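Local structure of peptidoglycan-binding domain 1 (Burkholderia, 5NM7) at residues G179-Y193 / E209-D221. The protein is a phage endolysin that probably binds peptidoglycan through one domain and hydrolyses its glycan chains with a lysozyme-like N-acetylmuramidase domain. Sequence-based numbering, arbitrary orientation.
With GLY (glycine), chain E.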
ATOM      1  N   GLY A 179      -3.535   4.113   5.773  1.00 15.69           N
ATOM      2  CA  GLY A 179      -3.681   3.794   4.371  1.00 16.51           C
ATOM      3  C   GLY A 179      -2.693   2.752   3.871  1.00 15.19           C
ATOM      4  O   GLY A 179      -2.031   2.071   4.650  1.00 16.13           O
ATOM      5  N   ALA A 180      -2.673   2.631   2.544  1.00 15.77           N
ATOM      6  CA  ALA A 180      -2.005   1.552   1.841  1.00 15.11           C
ATOM      7  C   ALA A 180      -0.509   1.533   2.133  1.00 14.44           C
ATOM      8  O   ALA A 180       0.093   0.456   2.172  1.00 15.32           O
ATOM      9  CB  ALA A 180      -2.221   1.689   0.346  1.00 15.80           C
ATOM     10  N   PHE A 181       0.077   2.721   2.403  1.00 14.48           N
ATOM     11  CA  PHE A 181       1.509   2.810   2.756  1.00 15.08           C
ATOM     12  C   PHE A 181       1.810   3.048   4.220  1.00 16.24           C
ATOM     13  O   PHE A 181       2.952   3.236   4.602  1.00 17.62           O
ATOM     14  CB  PHE A 181       2.175   3.868   1.861  1.00 15.10           C
ATOM     15  CG  PHE A 181       2.164   3.480   0.439  1.00 14.85           C
ATOM     16  CD1 PHE A 181       3.167   2.668  -0.091  1.00 16.40           C
ATOM     17  CD2 PHE A 181       1.115   3.814  -0.368  1.00 16.09           C
ATOM     18  CE1 PHE A 181       3.108   2.251  -1.395  1.00 16.58           C
ATOM     19  CE2 PHE A 181       1.089   3.421  -1.687  1.00 16.32           C
ATOM     20  CZ  PHE A 181       2.071   2.607  -2.195  1.00 16.91           C
ATOM     21  N   GLN A 182       0.774   3.029   5.062  1.00 14.95           N
ATOM     22  CA  GLN A 182       0.933   3.090   6.496  1.00 15.50           C
ATOM     23  C   GLN A 182       1.838   4.246   6.940  1.00 15.25           C
ATOM     24  O   GLN A 182       2.836   4.045   7.654  1.00 16.56           O
ATOM     25  CB  GLN A 182       1.356   1.722   7.036  1.00 17.22           C
ATOM     26  CG  GLN A 182       0.239   0.700   6.921  1.00 17.56           C
ATOM     27  CD  GLN A 182      -0.891   0.993   7.901  1.00 17.99           C
ATOM     28  OE1 GLN A 182      -0.735   0.750   9.092  1.00 18.76           O
ATOM     29  NE2 GLN A 182      -1.978   1.548   7.423  1.00 18.15           N
ATOM     30  N   ILE A 183       1.489   5.431   6.459  1.00 15.70           N
ATOM     31  CA  ILE A 183       2.230   6.647   6.818  1.00 16.18           C
ATOM     32  C   ILE A 183       1.768   7.091   8.197  1.00 17.53           C
ATOM     33  O   ILE A 183       0.548   7.230   8.445  1.00 16.94           O
ATOM     34  CB  ILE A 183       2.061   7.723   5.762  1.00 16.69           C
ATOM     35  CG1 ILE A 183       2.503   7.228   4.377  1.00 16.65           C
ATOM     36  CG2 ILE A 183       2.808   8.993   6.172  1.00 17.06           C
ATOM     37  CD1 ILE A 183       3.940   6.766   4.271  1.00 17.72           C
ATOM     38  N   MET A 184       2.725   7.307   9.109  1.00 16.82           N
ATOM     39  CA  MET A 184       2.392   7.801  10.429  1.00 18.21           C
ATOM     40  C   MET A 184       1.818   9.205  10.391  1.00 17.89           C
ATOM     41  O   MET A 184       2.338  10.102   9.732  1.00 17.84           O
ATOM     42  CB  MET A 184       3.587   7.762  11.341  1.00 19.02           C
ATOM     43  CG  MET A 184       4.071   6.369  11.693  1.00 20.49           C
ATOM     44  SD  MET A 184       2.888   5.395  12.631  1.00 22.91           S
ATOM     45  CE  MET A 184       2.565   6.383  14.081  1.00 21.82           C
ATOM     46  N   GLY A 185       0.733   9.410  11.127  1.00 16.65           N
ATOM     47  CA  GLY A 185       0.069  10.672  11.179  1.00 16.17           C
ATOM     48  C   GLY A 185       0.973  11.831  11.660  1.00 16.53           C
ATOM     49  O   GLY A 185       0.768  12.956  11.228  1.00 16.73           O
ATOM     50  N   PHE A 186       1.966  11.535  12.494  1.00 17.91           N
ATOM     51  CA  PHE A 186       2.836  12.600  13.001  1.00 18.83           C
ATOM     52  C   PHE A 186       3.679  13.282  11.919  1.00 19.94           C
ATOM     53  O   PHE A 186       4.252  14.377  12.168  1.00 18.62           O
ATOM     54  CB  PHE A 186       3.699  12.131  14.156  1.00 19.67           C
ATOM     55  CG  PHE A 186       4.764  11.123  13.810  1.00 19.69           C
ATOM     56  CD1 PHE A 186       5.914  11.491  13.108  1.00 22.41           C
ATOM     57  CD2 PHE A 186       4.652   9.814  14.232  1.00 18.96           C
ATOM     58  CE1 PHE A 186       6.893  10.547  12.812  1.00 22.03           C
ATOM     59  CE2 PHE A 186       5.619   8.870  13.950  1.00 19.31           C
ATOM     60  CZ  PHE A 186       6.744   9.235  13.239  1.00 21.91           C
ATOM     61  N   HIS A 187       3.745  12.697  10.738  1.00 18.65           N
ATOM     62  CA  HIS A 187       4.386  13.350   9.592  1.00 20.30           C
ATOM     63  C   HIS A 187       3.565  14.462   8.949  1.00 19.55           C
ATOM     64  O   HIS A 187       4.033  15.082   8.008  1.00 20.72           O
ATOM     65  CB  HIS A 187       4.811  12.298   8.538  1.00 20.38           C
ATOM     66  CG  HIS A 187       5.948  11.439   8.975  1.00 21.73           C
ATOM     67  ND1 HIS A 187       7.257  11.886   9.002  1.00 21.68           N
ATOM     68  CD2 HIS A 187       5.975  10.169   9.426  1.00 21.86           C
ATOM     69  CE1 HIS A 187       8.035  10.930   9.464  1.00 23.03           C
ATOM     70  NE2 HIS A 187       7.286   9.868   9.717  1.00 24.53           N
ATOM     71  N   TRP A 188       2.306  14.686   9.375  1.00 19.41           N
ATOM     72  CA  TRP A 188       1.405  15.611   8.641  1.00 20.68           C
ATOM     73  C   TRP A 188       2.041  16.976   8.355  1.00 20.45           C
ATOM     74  O   TRP A 188       1.923  17.510   7.253  1.00 21.37           O
ATOM     75  CB  TRP A 188       0.079  15.778   9.355  1.00 21.81           C
ATOM     76  CG  TRP A 188       0.185  16.490  10.637  1.00 20.79           C
ATOM     77  CD1 TRP A 188       0.249  15.956  11.865  1.00 20.91           C
ATOM     78  CD2 TRP A 188       0.167  17.924  10.825  1.00 21.83           C
ATOM     79  NE1 TRP A 188       0.312  16.948  12.820  1.00 21.19           N
ATOM     80  CE2 TRP A 188       0.266  18.164  12.190  1.00 22.43           C
ATOM     81  CE3 TRP A 188       0.101  19.017   9.945  1.00 23.48           C
ATOM     82  CZ2 TRP A 188       0.302  19.472  12.732  1.00 24.11           C
ATOM     83  CZ3 TRP A 188       0.205  20.316  10.474  1.00 24.34           C
ATOM     84  CH2 TRP A 188       0.264  20.518  11.864  1.00 23.13           C
ATOM     85  N   LYS A 189       2.757  17.501   9.349  1.00 20.40           N
ATOM     86  CA  LYS A 189       3.368  18.826   9.249  1.00 23.80           C
ATOM     87  C   LYS A 189       4.551  18.833   8.288  1.00 21.92           C
ATOM     88  O   LYS A 189       4.591  19.655   7.371  1.00 23.52           O
ATOM     89  CB  LYS A 189       3.784  19.344  10.613  1.00 25.34           C
ATOM     90  CG  LYS A 189       4.004  20.860  10.608  1.00 29.57           C
ATOM     91  CD  LYS A 189       4.359  21.374  11.992  1.00 30.86           C
ATOM     92  CE  LYS A 189       4.484  22.884  11.959  1.00 35.02           C
ATOM     93  NZ  LYS A 189       4.741  23.445  13.301  1.00 35.54           N
ATOM     94  N   ALA A 190       5.457  17.894   8.479  1.00 22.38           N
ATOM     95  CA  ALA A 190       6.598  17.674   7.580  1.00 22.33           C
ATOM     96  C   ALA A 190       6.191  17.488   6.143  1.00 25.07           C
ATOM     97  O   ALA A 190       6.947  17.857   5.241  1.00 24.41           O
ATOM     98  CB  ALA A 190       7.415  16.477   8.029  1.00 22.74           C
ATOM     99  N   LEU A 191       5.022  16.867   5.920  1.00 20.23           N
ATOM    100  CA  LEU A 191       4.547  16.590   4.578  1.00 21.34           C
ATOM    101  C   LEU A 191       3.619  17.650   4.013  1.00 21.57           C
ATOM    102  O   LEU A 191       3.060  17.481   2.929  1.00 24.18           O
ATOM    103  CB  LEU A 191       3.852  15.213   4.556  1.00 20.86           C
ATOM    104  CG  LEU A 191       4.671  14.035   5.033  1.00 22.24           C
ATOM    105  CD1 LEU A 191       4.017  12.689   4.765  1.00 19.83           C
ATOM    106  CD2 LEU A 191       6.092  14.054   4.562  1.00 23.19           C
ATOM    107  N   GLY A 192       3.475  18.768   4.704  1.00 21.12           N
ATOM    108  CA  GLY A 192       2.781  19.899   4.157  1.00 22.42           C
ATOM    109  C   GLY A 192       1.286  19.875   4.202  1.00 22.92           C
ATOM    110  O   GLY A 192       0.648  20.589   3.444  1.00 25.10           O
ATOM    111  N   TYR A 193       0.708  19.050   5.080  1.00 23.97           N
ATOM    112  CA  TYR A 193      -0.729  19.052   5.271  1.00 23.45           C
ATOM    113  C   TYR A 193      -1.103  20.174   6.257  1.00 25.19           C
ATOM    114  O   TYR A 193      -0.277  20.559   7.089  1.00 25.98           O
ATOM    115  CB  TYR A 193      -1.214  17.705   5.828  1.00 23.98           C
ATOM    116  CG  TYR A 193      -1.060  16.589   4.834  1.00 21.65           C
ATOM    117  CD1 TYR A 193       0.147  15.918   4.689  1.00 21.31           C
ATOM    118  CD2 TYR A 193      -2.109  16.205   4.030  1.00 21.54           C
ATOM    119  CE1 TYR A 193       0.279  14.891   3.787  1.00 21.08           C
ATOM    120  CE2 TYR A 193      -1.978  15.197   3.083  1.00 21.37           C
ATOM    121  CZ  TYR A 193      -0.787  14.526   2.967  1.00 20.31           C
ATOM    122  OH  TYR A 193      -0.646  13.524   2.052  1.00 19.30           O
ATOM    123  N   GLU A 209      -4.937   9.420  -2.535  1.00 18.53           N
ATOM    124  CA  GLU A 209      -4.484  10.294  -1.476  1.00 19.79           C
ATOM    125  C   GLU A 209      -3.488   9.600  -0.558  1.00 18.20           C
ATOM    126  O   GLU A 209      -2.545  10.213  -0.084  1.00 17.94           O
ATOM    127  CB  GLU A 209      -5.654  10.848  -0.655  1.00 22.08           C
ATOM    128  CG  GLU A 209      -6.506  11.838  -1.432  1.00 23.96           C
ATOM    129  CD  GLU A 209      -5.763  13.154  -1.739  1.00 29.40           C
ATOM    130  OE1 GLU A 209      -4.880  13.531  -0.957  1.00 29.15           O
ATOM    131  OE2 GLU A 209      -6.066  13.840  -2.744  1.00 36.88           O
ATOM    132  N   GLN A 210      -3.695   8.312  -0.335  1.00 15.60           N
ATOM    133  CA  GLN A 210      -2.797   7.523   0.499  1.00 16.41           C
ATOM    134  C   GLN A 210      -1.427   7.385  -0.163  1.00 15.58           C
ATOM    135  O   GLN A 210      -0.411   7.467   0.519  1.00 17.23           O
ATOM    136  CB  GLN A 210      -3.420   6.176   0.748  1.00 15.90           C
ATOM    137  CG  GLN A 210      -4.682   6.303   1.562  1.00 16.99           C
ATOM    138  CD  GLN A 210      -5.383   4.973   1.732  1.00 17.49           C
ATOM    139  OE1 GLN A 210      -4.884   3.938   1.314  1.00 15.96           O
ATOM    140  NE2 GLN A 210      -6.524   5.001   2.395  1.00 16.67           N
ATOM    141  N   LEU A 211      -1.426   7.177  -1.468  1.00 16.43           N
ATOM    142  CA  LEU A 211      -0.169   7.179  -2.262  1.00 15.85           C
ATOM    143  C   LEU A 211       0.489   8.565  -2.239  1.00 16.95           C
ATOM    144  O   LEU A 211       1.708   8.650  -2.173  1.00 17.64           O
ATOM    145  CB  LEU A 211      -0.402   6.791  -3.698  1.00 16.49           C
ATOM    146  CG  LEU A 211       0.783   6.830  -4.691  1.00 17.42           C
ATOM    147  CD1 LEU A 211       1.903   5.898  -4.271  1.00 17.21           C
ATOM    148  CD2 LEU A 211       0.292   6.490  -6.073  1.00 18.80           C
ATOM    149  N   GLU A 212      -0.311   9.631  -2.295  1.00 16.08           N
ATOM    150  CA  GLU A 212       0.227  11.008  -2.243  1.00 16.92           C
ATOM    151  C   GLU A 212       0.984  11.212  -0.943  1.00 17.67           C
ATOM    152  O   GLU A 212       2.039  11.838  -0.949  1.00 17.38           O
ATOM    153  CB  GLU A 212      -0.887  12.053  -2.429  1.00 19.99           C
ATOM    154  CG  GLU A 212      -0.499  13.526  -2.220  1.00 21.23           C
ATOM    155  CD  GLU A 212       0.559  14.042  -3.158  1.00 23.20           C
ATOM    156  OE1 GLU A 212       0.880  13.439  -4.216  1.00 27.93           O
ATOM    157  OE2 GLU A 212       1.158  15.102  -2.838  1.00 21.65           O
ATOM    158  N   ALA A 213       0.465  10.667   0.172  1.00 16.74           N
ATOM    159  CA  ALA A 213       1.171  10.717   1.430  1.00 16.29           C
ATOM    160  C   ALA A 213       2.508  10.031   1.354  1.00 15.97           C
ATOM    161  O   ALA A 213       3.551  10.584   1.830  1.00 17.09           O
ATOM    162  CB  ALA A 213       0.365  10.162   2.570  1.00 17.50           C
ATOM    163  N   PHE A 214       2.517   8.865   0.738  1.00 15.39           N
ATOM    164  CA  PHE A 214       3.795   8.158   0.509  1.00 15.74           C
ATOM    165  C   PHE A 214       4.758   8.992  -0.321  1.00 16.06           C
ATOM    166  O   PHE A 214       5.925   9.113   0.040  1.00 16.06           O
ATOM    167  CB  PHE A 214       3.567   6.782  -0.130  1.00 15.39           C
ATOM    168  CG  PHE A 214       4.813   6.122  -0.670  1.00 15.55           C
ATOM    169  CD1 PHE A 214       5.595   5.333   0.148  1.00 16.59           C
ATOM    170  CD2 PHE A 214       5.190   6.293  -1.983  1.00 16.67           C
ATOM    171  CE1 PHE A 214       6.735   4.742  -0.321  1.00 17.41           C
ATOM    172  CE2 PHE A 214       6.351   5.703  -2.463  1.00 16.49           C
ATOM    173  CZ  PHE A 214       7.105   4.921  -1.628  1.00 16.73           C
ATOM    174  N   VAL A 215       4.270   9.560  -1.409  1.00 15.46           N
ATOM    175  CA  VAL A 215       5.113  10.408  -2.275  1.00 16.11           C
ATOM    176  C   VAL A 215       5.714  11.543  -1.448  1.00 16.87           C
ATOM    177  O   VAL A 215       6.934  11.794  -1.492  1.00 17.21           O
ATOM    178  CB  VAL A 215       4.308  10.950  -3.455  1.00 16.63           C
ATOM    179  CG1 VAL A 215       5.028  12.071  -4.173  1.00 17.48           C
ATOM    180  CG2 VAL A 215       4.003   9.814  -4.424  1.00 16.00           C
ATOM    181  N   ARG A 216       4.868  12.236  -0.692  1.00 16.11           N
ATOM    182  CA  ARG A 216       5.383  13.335   0.153  1.00 15.77           C
ATOM    183  C   ARG A 216       6.392  12.853   1.178  1.00 16.94           C
ATOM    184  O   ARG A 216       7.377  13.555   1.446  1.00 16.91           O
ATOM    185  CB  ARG A 216       4.252  14.098   0.814  1.00 17.28           C
ATOM    186  CG  ARG A 216       3.317  14.790  -0.181  1.00 17.36           C
ATOM    187  CD  ARG A 216       2.174  15.410   0.598  1.00 18.94           C
ATOM    188  NE  ARG A 216       1.181  16.052  -0.260  1.00 20.36           N
ATOM    189  CZ  ARG A 216       0.306  16.982   0.157  1.00 21.77           C
ATOM    190  NH1 ARG A 216       0.316  17.414   1.410  1.00 21.52           N
ATOM    191  NH2 ARG A 216      -0.582  17.488  -0.711  1.00 21.75           N
ATOM    192  N   PHE A 217       6.143  11.681   1.766  1.00 16.61           N
ATOM    193  CA  PHE A 217       6.999  11.079   2.768  1.00 16.48           C
ATOM    194  C   PHE A 217       8.383  10.837   2.208  1.00 16.33           C
ATOM    195  O   PHE A 217       9.392  11.188   2.839  1.00 16.89           O
ATOM    196  CB  PHE A 217       6.404   9.778   3.258  1.00 17.10           C
ATOM    197  CG  PHE A 217       7.224   9.072   4.278  1.00 17.71           C
ATOM    198  CD1 PHE A 217       7.964   7.966   3.919  1.00 20.44           C
ATOM    199  CD2 PHE A 217       7.218   9.456   5.615  1.00 19.56           C
ATOM    200  CE1 PHE A 217       8.693   7.299   4.875  1.00 21.64           C
ATOM    201  CE2 PHE A 217       7.954   8.797   6.578  1.00 22.20           C
ATOM    202  CZ  PHE A 217       8.711   7.694   6.198  1.00 21.87           C
ATOM    203  N   VAL A 218       8.412  10.300   1.003  1.00 15.66           N
ATOM    204  CA  VAL A 218       9.685  10.018   0.332  1.00 17.30           C
ATOM    205  C   VAL A 218      10.378  11.326  -0.047  1.00 17.55           C
ATOM    206  O   VAL A 218      11.593  11.466   0.164  1.00 16.45           O
ATOM    207  CB  VAL A 218       9.517   9.096  -0.859  1.00 17.72           C
ATOM    208  CG1 VAL A 218      10.842   8.869  -1.558  1.00 18.59           C
ATOM    209  CG2 VAL A 218       8.981   7.737  -0.386  1.00 18.99           C
ATOM    210  N   LEU A 219       9.620  12.272  -0.582  1.00 15.94           N
ATOM    211  CA  LEU A 219      10.172  13.582  -0.934  1.00 17.49           C
ATOM    212  C   LEU A 219      10.797  14.292   0.258  1.00 17.64           C
ATOM    213  O   LEU A 219      11.769  15.052   0.087  1.00 19.72           O
ATOM    214  CB  LEU A 219       9.132  14.465  -1.609  1.00 17.77           C
ATOM    215  CG  LEU A 219       8.708  14.129  -3.037  1.00 17.48           C
ATOM    216  CD1 LEU A 219       7.540  14.954  -3.505  1.00 19.56           C
ATOM    217  CD2 LEU A 219       9.864  14.251  -4.018  1.00 19.41           C
ATOM    218  N   ALA A 220      10.254  14.066   1.449  1.00 16.34           N
ATOM    219  CA  ALA A 220      10.765  14.667   2.682  1.00 18.70           C
ATOM    220  C   ALA A 220      12.056  14.058   3.212  1.00 20.08           C
ATOM    221  O   ALA A 220      12.675  14.644   4.105  1.00 21.40           O
ATOM    222  CB  ALA A 220       9.691  14.620   3.760  1.00 19.17           C
ATOM    223  N   ASP A 221      12.464  12.912   2.671  1.00 19.07           N
ATOM    224  CA  ASP A 221      13.707  12.261   3.049  1.00 20.66           C
ATOM    225  C   ASP A 221      14.599  12.127   1.823  1.00 19.20           C
ATOM    226  O   ASP A 221      14.471  11.227   1.032  1.00 17.95           O
ATOM    227  CB  ASP A 221      13.397  10.901   3.672  1.00 21.69           C
ATOM    228  CG  ASP A 221      14.638  10.235   4.254  1.00 24.27           C
ATOM    229  OD1 ASP A 221      15.756  10.444   3.723  1.00 22.69           O
ATOM    230  OD2 ASP A 221      14.494   9.461   5.200  1.00 25.58           O
TER
HETATM  231  N   GLY E 303       0.994  11.696  -6.415  1.00 33.47           N
HETATM  232  CA  GLY E 303       0.390  10.342  -6.160  1.00 37.15           C
HETATM  233  C   GLY E 303      -1.108  10.344  -6.336  1.00 37.57           C
HETATM  234  O   GLY E 303      -1.622  11.396  -6.698  1.00 44.30           O
HETATM  235  OXT GLY E 303      -1.828   9.334  -6.165  1.00 32.09           O
HETATM  236  O   HOH W   1      -0.629   5.475   2.839  1.00 14.93           O
HETATM  237  O   HOH W   2      -2.012  19.133   1.797  1.00 33.18           O
HETATM  238  O   HOH W   3      -2.774  12.827   0.651  1.00 20.90           O
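Arg216 reaches from helix 207-219 across the turn at Leu191 to the ring of Tyr193. Arg216 CB packs on Leu191 CB (3.9 Å); CG stands anti to the carbonyl carbon (chi1 -63°), and the chain runs extended from there to NE, taking CD past Leu191 O and towards the phenol. The N-H of Arg216 NE is directed at Glu212 OE2, one turn earlier in the same helix, and forms a salt bridge of 2.7 Å lying in the guanidinium plane. CZ lies over the tyrosine face in a cation-pi contact, with NH1 above the ring centre and the two planes 33° apart. Arg216 NH1 also donates to Leu191 O (3.1 Å), a bent bond tilted from both planes, and to a water. The guanidinium is thus held by carboxylate, carbonyl and ring together. At the far end of the tyrosine, its OH donates to a second water, which in turn donates to Glu209 O and OE1.

Towards the C-terminal end of the segment 209-221, Leu191 CD2 meets Ala220 CB, and CE2 of Phe217 points into one face of His187 in an edge-to-face pair with planes at 85°. Ile183 CD1 meets Phe217 obliquely, 4.0 Å from Phe217 CG. At the other end, Phe214 places CB over the Phe181 ring, while Leu211 CD1 touches Phe181 CE2 (3.7 Å). Gln210 OE1 accepts the N-H of Ala180 N (2.8 Å), from above its carbonyl plane; its NE2 is bonded to Met203 O and Gly106 O. Glu212 OE1 pairs with Arg86 and accepts from a bound glycine's amino group, so the helix also lines that pocket. Strand 183-184, an outer strand of the small antiparallel sheet, the turn before it and the later turn at Lys189-Gly192 thereby pack against a largely buried helix, consistent with the mainly helical architecture of a lysozyme-like muramidase domain.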